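Local coordinates for protein lactate dehydrogenase, adjacent gene encodes predicted malate dehydrogenase (Cryptosporidium parvum, PDB 4ND2) that probably catalyses the NAD-dependent interconversion of (S)-lactate and pyruvate, and binds pyruvate and an NAD analogue, at residues I19-G24 and T49-M54; F162-S167 and V188-V193; V193-F198 and G202-E207; V241-A246 and A253-S258; M272-I277 and E284-L289. All coordinates share one frame; numbering follows the deposited sequence.

Contact 1: residues I19-G24 and T49-M54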
# COMPACT_ATOMS: atom_id res chain seq x y z
N ILE A 19 16.15 1.13 -7.55
CA ILE A 19 15.92 0.03 -6.61
C ILE A 19 15.85 0.57 -5.18
O ILE A 19 14.92 0.25 -4.43
CB ILE A 19 17.02 -1.05 -6.71
CG1 ILE A 19 16.89 -1.80 -8.03
CG2 ILE A 19 16.92 -2.02 -5.54
CD1 ILE A 19 18.06 -2.71 -8.34
N ALA A 20 16.84 1.38 -4.80
CA ALA A 20 16.88 1.96 -3.45
C ALA A 20 15.63 2.77 -3.15
O ALA A 20 15.07 2.69 -2.05
CB ALA A 20 18.13 2.82 -3.30
N TYR A 21 15.20 3.55 -4.14
CA TYR A 21 14.02 4.41 -4.06
C TYR A 21 12.76 3.60 -3.74
O TYR A 21 12.00 3.94 -2.83
CB TYR A 21 13.85 5.12 -5.41
CG TYR A 21 12.94 6.33 -5.49
CD1 TYR A 21 12.82 7.24 -4.44
CD2 TYR A 21 12.26 6.61 -6.67
CE1 TYR A 21 12.01 8.35 -4.55
CE2 TYR A 21 11.45 7.73 -6.79
CZ TYR A 21 11.33 8.60 -5.73
OH TYR A 21 10.53 9.71 -5.86
N ILE A 22 12.56 2.53 -4.49
CA ILE A 22 11.36 1.69 -4.37
C ILE A 22 11.40 0.83 -3.11
O ILE A 22 10.38 0.71 -2.42
CB ILE A 22 11.19 0.80 -5.62
CG1 ILE A 22 11.01 1.67 -6.87
CG2 ILE A 22 10.01 -0.16 -5.46
CD1 ILE A 22 9.86 2.64 -6.81
N VAL A 23 12.55 0.23 -2.82
CA VAL A 23 12.73 -0.55 -1.59
C VAL A 23 12.41 0.32 -0.38
O VAL A 23 11.68 -0.10 0.52
CB VAL A 23 14.16 -1.12 -1.46
CG1 VAL A 23 14.44 -1.63 -0.05
CG2 VAL A 23 14.40 -2.23 -2.48
N GLY A 24 12.97 1.53 -0.37
CA GLY A 24 12.71 2.50 0.70
C GLY A 24 11.25 2.89 0.79
O GLY A 24 10.67 2.88 1.87
N THR A 49 16.81 9.41 1.25
CA THR A 49 16.54 9.53 2.69
C THR A 49 15.51 10.63 2.97
O THR A 49 14.60 10.42 3.76
CB THR A 49 17.84 9.80 3.49
OG1 THR A 49 18.67 8.63 3.44
CG2 THR A 49 17.53 10.12 4.95
N HIS A 50 15.65 11.77 2.32
CA HIS A 50 14.70 12.88 2.50
C HIS A 50 13.27 12.51 2.09
O HIS A 50 12.31 13.05 2.64
CB HIS A 50 15.14 14.12 1.70
CG HIS A 50 16.49 14.64 2.07
ND1 HIS A 50 17.25 15.39 1.21
CD2 HIS A 50 17.23 14.49 3.20
CE1 HIS A 50 18.40 15.70 1.79
NE2 HIS A 50 18.41 15.17 3.00
N SER A 51 13.14 11.60 1.13
CA SER A 51 11.83 11.16 0.65
C SER A 51 11.14 10.17 1.59
O SER A 51 9.92 9.99 1.51
CB SER A 51 11.95 10.53 -0.75
OG SER A 51 12.50 9.22 -0.70
N MET A 52 11.89 9.53 2.48
CA MET A 52 11.34 8.47 3.34
C MET A 52 10.19 8.95 4.22
O MET A 52 9.16 8.28 4.32
CB MET A 52 12.44 7.82 4.20
CG MET A 52 13.43 6.95 3.43
SD MET A 52 12.70 5.56 2.54
CE MET A 52 12.49 6.26 0.91
N VAL A 53 10.36 10.12 4.84
CA VAL A 53 9.28 10.70 5.65
C VAL A 53 8.04 11.00 4.81
O VAL A 53 6.91 10.88 5.30
CB VAL A 53 9.75 11.97 6.42
CG1 VAL A 53 10.06 13.11 5.46
CG2 VAL A 53 8.71 12.39 7.45
N MET A 54 8.23 11.36 3.55
CA MET A 54 7.11 11.65 2.65
C MET A 54 6.30 10.38 2.36
O MET A 54 5.08 10.42 2.26
CB MET A 54 7.60 12.25 1.32
CG MET A 54 8.47 13.49 1.46
SD MET A 54 9.16 13.97 -0.14
CE MET A 54 10.23 15.32 0.35

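Contact 2: residues F162-S167 and V188-V193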
# COMPACT_ATOMS: atom_id res chain seq x y z
N PHE A 162 -5.81 -6.55 -26.20
CA PHE A 162 -7.18 -6.86 -25.76
C PHE A 162 -7.84 -5.75 -24.94
O PHE A 162 -9.05 -5.79 -24.71
CB PHE A 162 -7.20 -8.16 -24.95
CG PHE A 162 -6.91 -9.39 -25.78
CD1 PHE A 162 -7.85 -9.87 -26.67
CD2 PHE A 162 -5.69 -10.05 -25.66
CE1 PHE A 162 -7.59 -11.00 -27.43
CE2 PHE A 162 -5.43 -11.18 -26.42
CZ PHE A 162 -6.38 -11.65 -27.31
N GLY A 163 -7.06 -4.77 -24.49
CA GLY A 163 -7.58 -3.67 -23.67
C GLY A 163 -8.01 -4.12 -22.29
O GLY A 163 -9.06 -3.71 -21.80
N VAL A 164 -7.19 -4.97 -21.66
CA VAL A 164 -7.48 -5.51 -20.33
C VAL A 164 -6.32 -5.27 -19.36
O VAL A 164 -5.20 -4.96 -19.77
CB VAL A 164 -7.78 -7.03 -20.37
CG1 VAL A 164 -9.00 -7.31 -21.24
CG2 VAL A 164 -6.57 -7.82 -20.86
N ASN A 165 -6.61 -5.44 -18.08
CA ASN A 165 -5.60 -5.36 -17.02
C ASN A 165 -4.50 -6.41 -17.26
O ASN A 165 -4.78 -7.61 -17.32
CB ASN A 165 -6.26 -5.59 -15.67
CG ASN A 165 -5.30 -5.50 -14.50
OD1 ASN A 165 -4.13 -5.15 -14.66
ND2 ASN A 165 -5.79 -5.81 -13.31
N ALA A 166 -3.26 -5.94 -17.40
CA ALA A 166 -2.12 -6.83 -17.65
C ALA A 166 -1.91 -7.86 -16.55
O ALA A 166 -1.39 -8.95 -16.80
CB ALA A 166 -0.85 -6.02 -17.86
N SER A 167 -2.31 -7.52 -15.32
CA SER A 167 -2.24 -8.46 -14.20
C SER A 167 -3.08 -9.72 -14.43
O SER A 167 -2.82 -10.75 -13.81
CB SER A 167 -2.66 -7.77 -12.90
OG SER A 167 -1.74 -6.73 -12.55
N VAL A 188 -0.00 -18.87 -23.02
CA VAL A 188 -0.59 -17.57 -22.72
C VAL A 188 -2.08 -17.75 -22.43
O VAL A 188 -2.77 -18.52 -23.10
CB VAL A 188 -0.42 -16.58 -23.90
CG1 VAL A 188 -1.27 -15.34 -23.71
CG2 VAL A 188 1.05 -16.20 -24.05
N SER A 189 -2.58 -17.04 -21.41
CA SER A 189 -4.01 -16.97 -21.17
C SER A 189 -4.42 -15.59 -20.65
O SER A 189 -3.63 -14.91 -19.99
CB SER A 189 -4.47 -18.07 -20.21
OG SER A 189 -3.78 -18.03 -18.98
N VAL A 190 -5.64 -15.18 -21.00
CA VAL A 190 -6.21 -13.92 -20.54
C VAL A 190 -7.48 -14.25 -19.77
O VAL A 190 -8.51 -14.60 -20.35
CB VAL A 190 -6.55 -12.98 -21.72
CG1 VAL A 190 -7.07 -11.65 -21.20
CG2 VAL A 190 -5.33 -12.77 -22.61
N GLY A 191 -7.40 -14.15 -18.44
CA GLY A 191 -8.51 -14.53 -17.57
C GLY A 191 -8.93 -15.98 -17.70
O GLY A 191 -10.09 -16.32 -17.46
N GLY A 192 -7.99 -16.85 -18.08
CA GLY A 192 -8.26 -18.27 -18.30
C GLY A 192 -8.46 -18.67 -19.75
O GLY A 192 -8.47 -19.85 -20.07
N VAL A 193 -8.63 -17.69 -20.64
CA VAL A 193 -8.88 -17.96 -22.06
C VAL A 193 -7.57 -18.01 -22.85
O VAL A 193 -6.79 -17.05 -22.81
CB VAL A 193 -9.79 -16.87 -22.69
CG1 VAL A 193 -10.08 -17.19 -24.15
CG2 VAL A 193 -11.09 -16.74 -21.90

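Contact 3: residues V193-F198 and G202-E207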
# COMPACT_ATOMS: atom_id res chain seq x y z
N VAL A 193 -8.63 -17.69 -20.64
CA VAL A 193 -8.88 -17.96 -22.06
C VAL A 193 -7.57 -18.01 -22.85
O VAL A 193 -6.79 -17.05 -22.81
CB VAL A 193 -9.79 -16.87 -22.69
CG1 VAL A 193 -10.08 -17.19 -24.15
CG2 VAL A 193 -11.09 -16.74 -21.90
N PRO A 194 -7.33 -19.10 -23.58
CA PRO A 194 -6.10 -19.23 -24.36
C PRO A 194 -6.14 -18.46 -25.68
O PRO A 194 -7.23 -18.15 -26.18
CB PRO A 194 -6.00 -20.74 -24.62
CG PRO A 194 -7.42 -21.20 -24.64
CD PRO A 194 -8.16 -20.32 -23.68
N LEU A 195 -4.98 -18.16 -26.25
CA LEU A 195 -4.90 -17.41 -27.51
C LEU A 195 -5.62 -18.12 -28.66
O LEU A 195 -6.20 -17.47 -29.53
CB LEU A 195 -3.45 -17.13 -27.90
CG LEU A 195 -2.71 -16.07 -27.07
CD1 LEU A 195 -1.24 -16.05 -27.43
CD2 LEU A 195 -3.33 -14.70 -27.26
N SER A 196 -5.58 -19.45 -28.66
CA SER A 196 -6.28 -20.25 -29.68
C SER A 196 -7.78 -19.92 -29.74
O SER A 196 -8.36 -19.89 -30.82
CB SER A 196 -6.08 -21.75 -29.44
OG SER A 196 -6.59 -22.14 -28.17
N SER A 197 -8.39 -19.67 -28.58
CA SER A 197 -9.80 -19.30 -28.52
C SER A 197 -10.04 -17.91 -29.10
O SER A 197 -10.99 -17.70 -29.85
CB SER A 197 -10.34 -19.35 -27.09
OG SER A 197 -10.37 -20.68 -26.61
N PHE A 198 -9.17 -16.96 -28.74
CA PHE A 198 -9.28 -15.59 -29.25
C PHE A 198 -9.11 -15.54 -30.78
O PHE A 198 -9.73 -14.71 -31.44
CB PHE A 198 -8.26 -14.67 -28.58
CG PHE A 198 -8.59 -14.35 -27.14
CD1 PHE A 198 -7.78 -14.80 -26.11
CD2 PHE A 198 -9.71 -13.59 -26.82
CE1 PHE A 198 -8.08 -14.50 -24.79
CE2 PHE A 198 -10.01 -13.29 -25.51
CZ PHE A 198 -9.20 -13.74 -24.49
N GLY A 202 -12.02 -14.35 -33.52
CA GLY A 202 -11.69 -13.23 -34.40
C GLY A 202 -11.20 -11.98 -33.67
O GLY A 202 -11.21 -10.89 -34.24
N LEU A 203 -10.76 -12.15 -32.43
CA LEU A 203 -10.32 -11.02 -31.59
C LEU A 203 -8.81 -10.80 -31.63
O LEU A 203 -8.32 -9.75 -31.19
CB LEU A 203 -10.80 -11.21 -30.15
CG LEU A 203 -12.33 -11.28 -29.97
CD1 LEU A 203 -12.68 -11.50 -28.51
CD2 LEU A 203 -13.00 -10.03 -30.50
N ILE A 204 -8.06 -11.78 -32.13
CA ILE A 204 -6.63 -11.61 -32.41
C ILE A 204 -6.21 -12.54 -33.55
O ILE A 204 -6.77 -13.62 -33.70
CB ILE A 204 -5.77 -11.89 -31.15
CG1 ILE A 204 -4.36 -11.31 -31.32
CG2 ILE A 204 -5.71 -13.38 -30.83
CD1 ILE A 204 -3.54 -11.31 -30.05
N THR A 205 -5.23 -12.11 -34.34
CA THR A 205 -4.71 -12.94 -35.43
C THR A 205 -3.34 -13.50 -35.05
O THR A 205 -2.66 -12.95 -34.17
CB THR A 205 -4.58 -12.17 -36.75
OG1 THR A 205 -3.52 -11.21 -36.66
CG2 THR A 205 -5.88 -11.45 -37.08
N GLN A 206 -2.94 -14.58 -35.72
CA GLN A 206 -1.62 -15.16 -35.50
C GLN A 206 -0.51 -14.18 -35.87
O GLN A 206 0.54 -14.16 -35.22
CB GLN A 206 -1.46 -16.46 -36.31
CG GLN A 206 -0.15 -17.19 -36.07
CD GLN A 206 0.04 -17.63 -34.63
OE1 GLN A 206 -0.84 -18.25 -34.04
NE2 GLN A 206 1.19 -17.30 -34.05
N GLU A 207 -0.73 -13.36 -36.89
CA GLU A 207 0.23 -12.31 -37.27
C GLU A 207 0.39 -11.28 -36.15
O GLU A 207 1.51 -10.84 -35.86
CB GLU A 207 -0.19 -11.62 -38.57
CG GLU A 207 -0.03 -12.49 -39.81
CD GLU A 207 -0.17 -11.71 -41.10
OE1 GLU A 207 -1.09 -12.00 -41.89
OE2 GLU A 207 0.65 -10.80 -41.32

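Contact 4: residues V241-A246 and A253-S258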
# COMPACT_ATOMS: atom_id res chain seq x y z
N VAL A 241 13.12 -5.72 -7.49
CA VAL A 241 12.46 -5.55 -6.19
C VAL A 241 11.43 -6.66 -5.97
O VAL A 241 11.32 -7.20 -4.86
CB VAL A 241 11.80 -4.16 -6.05
CG1 VAL A 241 10.98 -4.07 -4.77
CG2 VAL A 241 12.86 -3.06 -6.07
N LYS A 242 10.67 -7.00 -7.01
CA LYS A 242 9.71 -8.10 -6.92
C LYS A 242 10.40 -9.40 -6.54
O LYS A 242 9.89 -10.17 -5.73
CB LYS A 242 8.94 -8.27 -8.23
CG LYS A 242 8.09 -7.08 -8.67
CD LYS A 242 7.07 -6.63 -7.63
CE LYS A 242 6.00 -7.68 -7.39
NZ LYS A 242 5.00 -7.22 -6.39
N MET A 243 11.58 -9.64 -7.11
CA MET A 243 12.38 -10.82 -6.79
C MET A 243 12.89 -10.79 -5.35
O MET A 243 12.87 -11.81 -4.66
CB MET A 243 13.55 -10.98 -7.77
CG MET A 243 13.10 -11.27 -9.19
SD MET A 243 14.45 -11.36 -10.37
CE MET A 243 15.32 -12.82 -9.81
N ALA A 244 13.34 -9.62 -4.90
CA ALA A 244 13.78 -9.43 -3.52
C ALA A 244 12.64 -9.66 -2.53
O ALA A 244 12.84 -10.28 -1.48
CB ALA A 244 14.38 -8.04 -3.33
N GLU A 245 11.45 -9.14 -2.86
CA GLU A 245 10.23 -9.36 -2.07
C GLU A 245 9.92 -10.84 -1.88
O GLU A 245 9.58 -11.27 -0.78
CB GLU A 245 9.02 -8.72 -2.75
CG GLU A 245 8.92 -7.21 -2.68
CD GLU A 245 7.76 -6.68 -3.51
OE1 GLU A 245 6.86 -7.48 -3.85
OE2 GLU A 245 7.74 -5.47 -3.82
N ALA A 246 9.99 -11.60 -2.97
CA ALA A 246 9.70 -13.03 -2.94
C ALA A 246 10.59 -13.77 -1.96
O ALA A 246 10.12 -14.64 -1.23
CB ALA A 246 9.84 -13.62 -4.34
N ALA A 253 6.66 -17.47 -4.68
CA ALA A 253 6.14 -16.83 -5.89
C ALA A 253 6.73 -17.49 -7.12
O ALA A 253 7.89 -17.90 -7.12
CB ALA A 253 6.49 -15.34 -5.88
N VAL A 254 5.92 -17.60 -8.17
CA VAL A 254 6.40 -18.09 -9.46
C VAL A 254 7.12 -16.93 -10.15
O VAL A 254 6.50 -15.95 -10.55
CB VAL A 254 5.27 -18.61 -10.36
CG1 VAL A 254 5.83 -19.09 -11.69
CG2 VAL A 254 4.51 -19.74 -9.67
N VAL A 255 8.44 -17.06 -10.27
CA VAL A 255 9.27 -15.99 -10.80
C VAL A 255 10.07 -16.49 -12.00
O VAL A 255 10.96 -17.33 -11.84
CB VAL A 255 10.24 -15.47 -9.72
CG1 VAL A 255 11.11 -14.35 -10.27
CG2 VAL A 255 9.47 -14.99 -8.50
N PRO A 256 9.76 -15.99 -13.21
CA PRO A 256 10.66 -16.28 -14.32
C PRO A 256 11.98 -15.53 -14.11
O PRO A 256 11.98 -14.31 -13.99
CB PRO A 256 9.91 -15.74 -15.55
CG PRO A 256 8.55 -15.37 -15.08
CD PRO A 256 8.64 -15.13 -13.61
N CYS A 257 13.08 -16.27 -14.01
CA CYS A 257 14.40 -15.67 -13.82
C CYS A 257 15.49 -16.62 -14.31
O CYS A 257 15.23 -17.80 -14.59
CB CYS A 257 14.61 -15.31 -12.34
SG CYS A 257 14.81 -16.70 -11.21
N SER A 258 16.71 -16.10 -14.43
CA SER A 258 17.84 -16.91 -14.85
C SER A 258 18.31 -17.73 -13.65
O SER A 258 18.89 -17.18 -12.71
CB SER A 258 18.96 -16.04 -15.41
OG SER A 258 19.98 -16.84 -16.00

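Contact 5: residues M272-I277 and E284-L289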
# COMPACT_ATOMS: atom_id res chain seq x y z
N MET A 272 19.70 -20.37 -17.17
CA MET A 272 18.86 -19.78 -18.21
C MET A 272 17.49 -19.40 -17.65
O MET A 272 17.11 -19.82 -16.56
CB MET A 272 18.70 -20.75 -19.38
CG MET A 272 17.87 -21.99 -19.08
SD MET A 272 17.58 -23.00 -20.55
CE MET A 272 16.49 -24.24 -19.88
N GLY A 273 16.75 -18.61 -18.41
CA GLY A 273 15.41 -18.17 -18.02
C GLY A 273 14.42 -19.32 -17.92
O GLY A 273 14.15 -20.00 -18.91
N VAL A 274 13.89 -19.53 -16.71
CA VAL A 274 12.87 -20.55 -16.46
C VAL A 274 11.91 -20.06 -15.38
O VAL A 274 12.27 -19.18 -14.60
CB VAL A 274 13.48 -21.88 -15.99
CG1 VAL A 274 14.23 -22.56 -17.13
CG2 VAL A 274 14.40 -21.68 -14.79
N PRO A 275 10.68 -20.63 -15.33
CA PRO A 275 9.79 -20.31 -14.21
C PRO A 275 10.23 -21.00 -12.92
O PRO A 275 10.22 -22.22 -12.84
CB PRO A 275 8.42 -20.84 -14.68
CG PRO A 275 8.60 -21.31 -16.08
CD PRO A 275 10.06 -21.56 -16.28
N THR A 276 10.63 -20.20 -11.93
CA THR A 276 11.08 -20.72 -10.65
C THR A 276 10.05 -20.45 -9.56
O THR A 276 9.14 -19.64 -9.75
CB THR A 276 12.40 -20.05 -10.19
OG1 THR A 276 12.14 -18.69 -9.83
CG2 THR A 276 13.45 -20.10 -11.29
N ILE A 277 10.20 -21.14 -8.44
CA ILE A 277 9.53 -20.78 -7.20
C ILE A 277 10.59 -20.17 -6.29
O ILE A 277 11.60 -20.82 -6.00
CB ILE A 277 8.90 -22.00 -6.50
CG1 ILE A 277 7.93 -22.73 -7.44
CG2 ILE A 277 8.20 -21.59 -5.21
CD1 ILE A 277 6.79 -21.87 -7.95
N GLU A 284 13.77 -22.37 -5.05
CA GLU A 284 13.37 -23.60 -4.36
C GLU A 284 12.85 -24.69 -5.31
O GLU A 284 12.83 -25.87 -4.94
CB GLU A 284 12.34 -23.28 -3.28
CG GLU A 284 12.91 -22.40 -2.17
CD GLU A 284 11.89 -21.96 -1.14
OE1 GLU A 284 12.27 -21.18 -0.24
OE2 GLU A 284 10.72 -22.39 -1.21
N ASP A 285 12.43 -24.30 -6.51
CA ASP A 285 11.96 -25.26 -7.51
C ASP A 285 11.91 -24.60 -8.89
O ASP A 285 11.99 -23.37 -9.00
CB ASP A 285 10.57 -25.78 -7.13
CG ASP A 285 10.29 -27.19 -7.67
OD1 ASP A 285 9.14 -27.65 -7.53
OD2 ASP A 285 11.20 -27.83 -8.24
N ILE A 286 11.80 -25.42 -9.93
CA ILE A 286 11.59 -24.95 -11.29
C ILE A 286 10.38 -25.66 -11.88
O ILE A 286 10.27 -26.89 -11.77
CB ILE A 286 12.83 -25.20 -12.18
CG1 ILE A 286 13.99 -24.30 -11.74
CG2 ILE A 286 12.50 -24.95 -13.65
CD1 ILE A 286 15.33 -24.69 -12.33
N LEU A 287 9.47 -24.90 -12.49
CA LEU A 287 8.27 -25.47 -13.11
C LEU A 287 8.51 -25.80 -14.59
O LEU A 287 9.24 -25.08 -15.28
CB LEU A 287 7.10 -24.50 -13.00
CG LEU A 287 6.73 -24.02 -11.60
CD1 LEU A 287 5.50 -23.12 -11.66
CD2 LEU A 287 6.49 -25.19 -10.66
N GLU A 288 7.89 -26.88 -15.06
CA GLU A 288 8.02 -27.33 -16.44
C GLU A 288 6.80 -26.94 -17.27
O GLU A 288 5.74 -27.55 -17.14
CB GLU A 288 8.21 -28.85 -16.49
CG GLU A 288 9.43 -29.36 -15.74
CD GLU A 288 9.57 -30.87 -15.77
OE1 GLU A 288 8.61 -31.58 -16.14
OE2 GLU A 288 10.67 -31.36 -15.42
N LEU A 289 6.96 -25.92 -18.11
CA LEU A 289 5.90 -25.50 -19.03
C LEU A 289 5.65 -26.55 -20.11
O LEU A 289 6.54 -27.32 -20.45
CB LEU A 289 6.27 -24.17 -19.71
CG LEU A 289 6.33 -22.92 -18.83
CD1 LEU A 289 6.95 -21.77 -19.60
CD2 LEU A 289 4.95 -22.55 -18.32

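Contact 1: residues I19-G24 and T49-M54
Tyr21 and Gly24 of helix 14-26 face Ser51 and Met52 of helix 40-55 in a small, buried helix-helix contact of the NAD-binding domain. The axes of the two segments run nearly parallel, 28° apart, and come no closer than 10.1 Å. Met52 bridges most of that gap. Its chain bends about CB-CG (chi2 -60°) and again about CG-SD (chi3 95°) and folds its end over the bare backbone of Gly24, with SD 3.4 Å from Gly24 O and CE 3.6 Å from Gly24 C. Tyr21 reaches across with its ring edge: CE1 lies 4.0 Å from Ser51 OG, which sits near the ring plane. That hydroxyl has its bond partner within its own helix, Ile48 O, and lies at the ring edge in van der Waals range. Gly24 O is likewise bonded by Ser57 OG, just past helix 40-55. The Tyr21 ring also meets Phe234 of the second subunit, placing the contact close to a subunit boundary. Strands 6-10 and 30-34 flank helix 14-26 in sequence as a beta-alpha-beta unit, and helix 40-55 follows. Two neighbouring helices packed in this way, the first beginning within the glycine-rich turn Gly11-Gly16, a GxGxxG pattern probably used for NAD, are typical of the Rossmann fold.

Contact 2: residues F162-S167 and V188-V193
Val190 meets Phe162 with one methyl and Val164 with the other. CG2 lies 4.1 Å from Phe162 CD2 and equally close to CE2, so it addresses one side bond of the ring at a slant. CG1 stands 3.9 Å from Val164 CG2. The forked end of Val190 is split between the two partners by its torsion: CG1 lies opposite the backbone N (chi1 -177°) while CG2 is turned back beside it. The valine side chains cross at an angle, touching through one methyl each.

The second shell sets these groups in place. Gly163, with positive phi, ends helix 147-162 and swings the chain round, and both Phe162 and Val164 still send their CB atoms toward the strand. A few residues on, Asn165 OD1 takes the N of Ser167 at 3.1 Å, an Asx turn that leads the chain toward strand 169-174. On the other side, Val190 starts a type I' turn closed by Val193 N to Val190 O at 3.1 Å, with Val190 N to Val193 O at 2.8 Å completing the pair and Gly191 and Gly192 at the corner. Ile158 of helix 147-162 and Phe198 also pack on Val190, and Val164 touches Ile277 of the third subunit. Carbon alone meets carbon across the two segments, so the contact rests on shape and exclusion of water, while polar bonds remain in the turns that carry it.

Contact 3: residues V193-F198 and G202-E207
Phe198 and Ile204 meet closely across the turn: the branch methyl Ile204 CG2 rests 3.6 Å from Phe198 CB. It is wedged between its own backbone N and carbonyl carbon, while CG1 lies opposite the N (chi1 -163°) and extends CD1 toward Leu195. There CD1 makes a looser contact, 4.4 Å from Leu195 CD2. Leu203 approaches the phenyl ring from another direction, its CD1 4.0 Å from Phe198 CD2 at the ring edge and near the ring plane, and the two side chains cross at an angle. One face of the same ring carries Val193 CG1, 3.4 Å above the plane and shifted toward the rim. Phe162 of helix 147-162 also meets this ring, with the two planes about 40° apart.

The backbone sets up this grouping. Gly202 leaves helix 195-200 with positive phi, and the turn that follows lets Phe198 O take the N of Leu203 at 2.9 Å, almost in line with the carbonyl, in a Schellman motif. The side-chain contact of Phe198 and Leu203 runs alongside that bond. Ile204 N adds a separate, weak bond to the same oxygen. Thr205 then caps helix 206-227, and Leu203 O is bonded by His161 NE2. Around that cap Ile204 packs on Ile209 as a hydrophobic staple, and Ile209 also touches Leu195. Chemically, one carbonyl oxygen gathers the turn while apolar side chains pack beside it, joining helix 195-200 to the start of the next helix.

Contact 4: residues V241-A246 and A253-S258
Met243 and Ala246, one helical turn apart, press a long and a short bump from helix 234-248 onto the face of strand 253-261 that carries Ala253, Val255 and Cys257. Met243 runs out straight to its sulfur (chi2 177°) and then bends (chi3 67°), which lays its methyl on the strand beyond Val255. CE touches Cys257 CB at 3.6 Å and lies 4.2 Å from Cys257 SG. Nearer the helix, Met243 CG rides against Val255 CG1 at 3.8 Å, so the methionine crosses the CG1 side of the valine. Ala246 takes the other methyl: its CB fits between Ala253 CB at 4.1 Å and Val255 CG2 at 4.4 Å. Val255 is thus the bump of the strand, between Met243 and Ala246, and the small alanine pair lets the backbones close in to 6.0 Å between Ala246 CA and Ala253 CA. The two segments run at 143° to each other. Lys242 starts toward the strand but curls away, and its NZ forms a salt bridge of 3.2 Å with Glu245 OE1, which also serves Lys251.

Met243 also touches Met145, an NAD-binding residue. Around this layer, Val241 packs on Ile22 and Val23 of helix 14-26, Val148 of helix 147-162 lies on Val255, and strand 270-279 pairs with strand 253-261.

Contact 5: residues M272-I277 and E284-L289
Thr276 and Ile286 face each other as an antiparallel non-hydrogen-bonded pair in a beta hairpin, which adds the short edge strand 284-286 to strand 270-279. Three backbone bonds tie the hairpin. Leu287 N reaches Pro275 O at 2.8 Å, nearly straight on; Ile277 N meets Asp285 O at 2.9 Å, with the donor raised well above the carbonyl plane; and Glu284 N binds Ile277 O at 2.8 Å. Between these bonds lies a CA-H...O contact, Thr276 CA to Asp285 O at 3.3 Å.

Apolar packing follows the sheet faces. On the face of Thr276 and Ile286, Val274 CG2 lies 3.9 Å from Ile286 CG2. On the other, Ile277 and Asp285 stand side by side, with Ile277 CG1 4.0 Å from Asp285 CB, while Ile277 CD1 crosses to Leu287 CD1. Farther along the chain, the Pro275 ring meets Leu289, CG to CD1 at 3.9 Å.

Polar ends find partners beyond the hairpin: Thr276 OG1 is bonded to Val255 O of strand 253-261, and Glu284 forms a salt bridge with Lys252. Val190 of the third subunit packs on Leu287. Within the hairpin one polar atom, Asp285 N, is buried without a partner.

In the fold
From the N terminus the contacts follow in series, none nested or crossed. Contact 1 closes a loop through strand 30-34 in the NAD-binding domain. The other four lie in the alpha/beta C-terminal domain. Contact 2 closes over strands 169-174 and 182-183; contact 3 begins at its last residue, Val193, and spans a short turn, so the two form one cluster about 11 Å between centres. Contact 4 closes the turn from helix 234-248 into strand 253-261, and contact 5 closes the hairpin beside it in the same sheet. Contacts 1 and 4 touch, tying helix 234-248 to helix 14-26 and so linking the domains, and contacts 2 to 5 all touch the third subunit.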